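TbpB (Actinobacillus pleuropneumoniae, PDB 3HOL) probably binds host transferrin at the bacterial surface as the lipoprotein component of a transferrin receptor that serves iron acquisition. Local coordinates at residues G55-P61 against Y104-N108; K340-L344 against G380-A384. All blocks are in the same frame, centred on the assembly; numbering follows the deposited sequence.

Overall arrangement
The chain is bilobal, and each contact belongs to a different lobe. Contact 1 comes first in sequence and closes before contact 2 opens; their centres lie 33 Å apart, on opposite sides of the chain's centre, and their nearest atoms are about 18 Å apart, so they do not touch. They share no sheet. Contact 1 folds the loop after strand 50-52 over strand 101-107 of the N-lobe's five-stranded antiparallel sheet. Contact 2 packs strand 339-346 of the C-lobe handle domain against strand 375-387 of the following barrel. One contact thus joins a loop to a sheet within a lobe, whereas the other joins the two domains of a lobe.

Contact 1. Residues G55-P61 against Y104-N108; sequences GNLDDVP and YYKGN
The ammonium group of Lys106 is the polar centre of this contact: NZ donates to the backbone carbonyls Asp59 O at 2.7 Å and Asn56 O at 2.9 Å, and the carbonyl of Asn54, in the same loop just before Gly55, also accepts from it. The side chain reaches them with chi1 p, chi2 t, chi3 p and chi4 t. Farther along, Asn108 (chi1 p) sends ND2 to Gly55 O at 2.9 Å, with an N-H...O angle of 166°. Asn56 O and Asp59 O belong to the first and last residues of a type I beta turn, closed by Asp59 N to Asn56 O at 3.2 Å; Asn56, chi1 t, adds an Asx turn, its OD1 accepting from Asp58 N at 2.8 Å. The lysine therefore ties a turn-bearing loop to the extended strand 101-107, within the antiparallel sheet of the N-lobe. In that strand Tyr104 and Lys106 direct their CA-to-CB bonds toward the loop and Tyr105 away. The CA atoms of Gly55 and Asn108, the residue just past the strand, are 4.5 Å apart, and those of Pro61 and Tyr104 7.5 Å. At the first end a side chain on Gly55 would clash, an ideal CB falling 2.9 Å from Asn108 CB. At the other, Pro61 lies over one face of the Tyr104 ring (chi1 p) in a CH-pi contact, CD 3.6 Å from the ring centroid and 9° off its normal, and Val60 CG1 comes to 3.6 Å from Tyr104 CE2. Leu57 CD2 lies 4.1 Å from Lys106 CD, and Leu57 CG lies 3.7 Å from Asn108 ND2.

Contact 2. Residues K340-L344 against G380-A384; sequences KFGQL and GTWDA
Both segments are extended strands running in broadly the same direction, their axes 29° apart (signed crossing +29°) and 7.0 Å apart at closest approach. The nearest CA pair is Gly342 and Asp383, at 6.1 Å. No backbone hydrogen bond joins them; the two strands belong to separate sheets and meet mainly through side chains, some of them resting on the facing backbone. Gly342 has phi/psi of 168°/-151°, a conformation that would jam a CB against the preceding carbonyl oxygen and so calls for glycine, and its CA lies 3.4 Å from Asp383 OD2. Phe341 (chi1 p, chi2 85°) points its CA-to-CB bond toward 380-384. Phe341 CZ is 3.6 Å from Thr381 O and 3.8 Å from Thr381 CG2, Phe341 CE1 is 4.0 Å from Trp382 CA, and Asp383 OD2 sits at the ring edge, 3.5 Å from Phe341 CD1. Asp383, chi1 m, also points toward the facing strand, while Trp382 turns its CA-to-CB bond away. Gln343 (chi1 m, chi2 t) starts sideways yet brings NE2 to 2.8 Å from Asp383 OD1; at an N-H...O angle of 119° this hydrogen bond is weak, and the stronger partner of Asp383 OD1 is the backbone N of Ala396. Such face-to-face packing of a handle strand on a barrel strand makes this an interdomain contact of the C-lobe. On the handle side strand 339-346 lies between strands 325-332 and 356-363, whose Cys332 and Leu360 touch Phe341; on the barrel side Val500 of strand 495-508, an antiparallel neighbour of 375-387, packs against both Phe341 and Asp383.

Contact 1. Residues G55-P61 against Y104-N108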
# COMPACT_ATOMS: atom_id res chain seq x y z
N GLY A 55 -2.95 -11.35 -1.38
CA GLY A 55 -3.91 -10.78 -0.42
C GLY A 55 -5.21 -11.56 -0.20
O GLY A 55 -6.09 -11.08 0.51
N ASN A 56 -5.32 -12.76 -0.78
CA ASN A 56 -6.56 -13.54 -0.66
C ASN A 56 -6.59 -14.16 0.72
O ASN A 56 -5.72 -14.96 1.06
CB ASN A 56 -6.66 -14.63 -1.77
CG ASN A 56 -7.91 -15.56 -1.63
OD1 ASN A 56 -8.69 -15.51 -0.66
ND2 ASN A 56 -8.10 -16.41 -2.65
N LEU A 57 -7.61 -13.80 1.50
CA LEU A 57 -7.73 -14.26 2.89
C LEU A 57 -8.03 -15.74 3.05
O LEU A 57 -7.82 -16.31 4.13
CB LEU A 57 -8.76 -13.42 3.65
CG LEU A 57 -8.49 -11.89 3.57
CD1 LEU A 57 -9.51 -11.21 4.48
CD2 LEU A 57 -7.03 -11.48 3.99
N ASP A 58 -8.52 -16.37 1.99
CA ASP A 58 -8.82 -17.79 2.04
C ASP A 58 -7.61 -18.65 1.82
O ASP A 58 -7.65 -19.83 2.11
CB ASP A 58 -9.92 -18.10 1.02
CG ASP A 58 -11.25 -17.60 1.49
OD1 ASP A 58 -11.58 -17.83 2.67
OD2 ASP A 58 -11.95 -16.95 0.71
N ASP A 59 -6.55 -18.07 1.26
CA ASP A 59 -5.31 -18.82 1.14
C ASP A 59 -4.36 -18.56 2.33
O ASP A 59 -3.80 -17.46 2.46
CB ASP A 59 -4.59 -18.44 -0.14
CG ASP A 59 -5.41 -18.73 -1.39
OD1 ASP A 59 -6.29 -19.63 -1.39
OD2 ASP A 59 -5.14 -18.06 -2.40
N VAL A 60 -4.14 -19.58 3.15
CA VAL A 60 -3.21 -19.48 4.24
C VAL A 60 -1.81 -19.86 3.74
O VAL A 60 -1.69 -20.81 2.95
CB VAL A 60 -3.69 -20.38 5.39
CG1 VAL A 60 -2.85 -20.22 6.59
CG2 VAL A 60 -5.13 -19.96 5.78
N PRO A 61 -0.75 -19.12 4.16
CA PRO A 61 0.59 -19.51 3.72
C PRO A 61 0.90 -20.99 4.02
O PRO A 61 0.56 -21.48 5.09
CB PRO A 61 1.51 -18.61 4.55
CG PRO A 61 0.71 -17.45 4.94
CD PRO A 61 -0.74 -17.88 4.97
N TYR A 104 1.81 -15.92 10.58
CA TYR A 104 1.69 -14.92 9.50
C TYR A 104 0.64 -13.84 9.77
O TYR A 104 -0.25 -13.99 10.64
CB TYR A 104 1.33 -15.65 8.20
CG TYR A 104 -0.10 -16.13 8.21
CD1 TYR A 104 -1.12 -15.36 7.63
CD2 TYR A 104 -0.45 -17.31 8.87
CE1 TYR A 104 -2.45 -15.76 7.69
CE2 TYR A 104 -1.77 -17.72 8.91
CZ TYR A 104 -2.76 -16.92 8.34
OH TYR A 104 -4.07 -17.31 8.38
N TYR A 105 0.74 -12.73 9.05
CA TYR A 105 -0.45 -11.89 8.81
C TYR A 105 -0.49 -11.54 7.35
O TYR A 105 0.56 -11.50 6.69
CB TYR A 105 -0.43 -10.60 9.63
CG TYR A 105 0.42 -9.45 9.05
CD1 TYR A 105 -0.16 -8.46 8.22
CD2 TYR A 105 1.77 -9.31 9.39
CE1 TYR A 105 0.62 -7.40 7.68
CE2 TYR A 105 2.56 -8.23 8.90
CZ TYR A 105 1.94 -7.27 8.05
OH TYR A 105 2.68 -6.24 7.54
N LYS A 106 -1.70 -11.21 6.86
CA LYS A 106 -1.82 -10.61 5.55
C LYS A 106 -3.08 -9.77 5.46
O LYS A 106 -3.97 -9.84 6.34
CB LYS A 106 -1.86 -11.71 4.48
CG LYS A 106 -3.07 -12.68 4.69
CD LYS A 106 -3.47 -13.42 3.41
CE LYS A 106 -2.50 -14.48 3.02
NZ LYS A 106 -2.84 -15.02 1.65
N GLY A 107 -3.13 -8.96 4.41
CA GLY A 107 -4.30 -8.12 4.11
C GLY A 107 -4.42 -7.82 2.63
O GLY A 107 -3.45 -7.96 1.87
N ASN A 108 -5.59 -7.35 2.20
CA ASN A 108 -5.72 -6.83 0.86
C ASN A 108 -6.39 -5.46 0.92
O ASN A 108 -6.92 -5.08 1.98
CB ASN A 108 -6.57 -7.77 -0.03
CG ASN A 108 -7.96 -8.00 0.53
OD1 ASN A 108 -8.78 -7.10 0.55
ND2 ASN A 108 -8.22 -9.23 1.01

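Contact 2. Residues K340-L344 against G380-A384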
# COMPACT_ATOMS: atom_id res chain seq x y z
N LYS A 340 3.45 10.15 -9.74
CA LYS A 340 4.03 9.54 -10.94
C LYS A 340 2.86 9.13 -11.81
O LYS A 340 1.82 8.71 -11.27
CB LYS A 340 4.78 8.25 -10.57
CG LYS A 340 6.15 8.46 -9.89
CD LYS A 340 7.19 8.94 -10.93
CE LYS A 340 8.62 8.94 -10.40
NZ LYS A 340 9.03 10.34 -10.11
N PHE A 341 3.02 9.22 -13.12
CA PHE A 341 1.99 8.73 -14.04
C PHE A 341 2.68 8.23 -15.29
O PHE A 341 3.83 8.56 -15.53
CB PHE A 341 0.93 9.81 -14.37
CG PHE A 341 1.49 11.02 -15.14
CD1 PHE A 341 1.61 10.99 -16.54
CD2 PHE A 341 1.87 12.18 -14.45
CE1 PHE A 341 2.11 12.11 -17.25
CE2 PHE A 341 2.39 13.32 -15.16
CZ PHE A 341 2.50 13.27 -16.54
N GLY A 342 2.02 7.38 -16.05
CA GLY A 342 2.60 7.03 -17.32
C GLY A 342 1.89 5.87 -17.93
O GLY A 342 0.68 5.65 -17.69
N GLN A 343 2.66 5.13 -18.73
CA GLN A 343 2.15 4.04 -19.53
C GLN A 343 2.70 2.71 -19.07
O GLN A 343 3.84 2.61 -18.61
CB GLN A 343 2.47 4.29 -21.03
CG GLN A 343 1.76 5.54 -21.53
CD GLN A 343 1.98 5.85 -23.00
OE1 GLN A 343 2.49 5.01 -23.75
NE2 GLN A 343 1.59 7.08 -23.42
N LEU A 344 1.88 1.68 -19.22
CA LEU A 344 2.27 0.34 -18.82
C LEU A 344 1.70 -0.66 -19.82
O LEU A 344 0.49 -0.68 -20.07
CB LEU A 344 1.73 0.06 -17.42
CG LEU A 344 1.94 -1.30 -16.80
CD1 LEU A 344 3.40 -1.47 -16.35
CD2 LEU A 344 0.95 -1.42 -15.66
N GLY A 380 2.19 20.99 -16.91
CA GLY A 380 2.78 19.66 -16.96
C GLY A 380 2.50 19.02 -18.30
O GLY A 380 2.49 19.70 -19.34
N THR A 381 2.27 17.71 -18.27
CA THR A 381 2.06 16.95 -19.49
C THR A 381 1.05 15.81 -19.23
O THR A 381 0.46 15.76 -18.15
CB THR A 381 3.41 16.50 -20.08
OG1 THR A 381 3.20 15.85 -21.33
CG2 THR A 381 4.18 15.53 -19.16
N TRP A 382 0.86 14.91 -20.19
CA TRP A 382 -0.11 13.86 -20.02
C TRP A 382 0.22 12.68 -20.92
O TRP A 382 1.08 12.78 -21.79
CB TRP A 382 -1.54 14.40 -20.22
CG TRP A 382 -1.86 15.02 -21.58
CD1 TRP A 382 -1.11 15.92 -22.30
CD2 TRP A 382 -3.05 14.78 -22.36
NE1 TRP A 382 -1.76 16.26 -23.48
CE2 TRP A 382 -2.94 15.57 -23.54
CE3 TRP A 382 -4.20 14.00 -22.16
CZ2 TRP A 382 -3.94 15.57 -24.52
CZ3 TRP A 382 -5.19 13.99 -23.13
CH2 TRP A 382 -5.05 14.78 -24.30
N ASP A 383 -0.41 11.54 -20.62
CA ASP A 383 -0.40 10.32 -21.44
C ASP A 383 -1.87 9.95 -21.64
O ASP A 383 -2.70 10.05 -20.70
CB ASP A 383 0.33 9.16 -20.74
CG ASP A 383 1.82 9.32 -20.71
OD1 ASP A 383 2.46 9.22 -21.78
OD2 ASP A 383 2.39 9.54 -19.62
N ALA A 384 -2.21 9.54 -22.85
CA ALA A 384 -3.60 9.32 -23.21
C ALA A 384 -3.71 8.50 -24.48
O ALA A 384 -2.79 8.45 -25.30
CB ALA A 384 -4.34 10.66 -23.39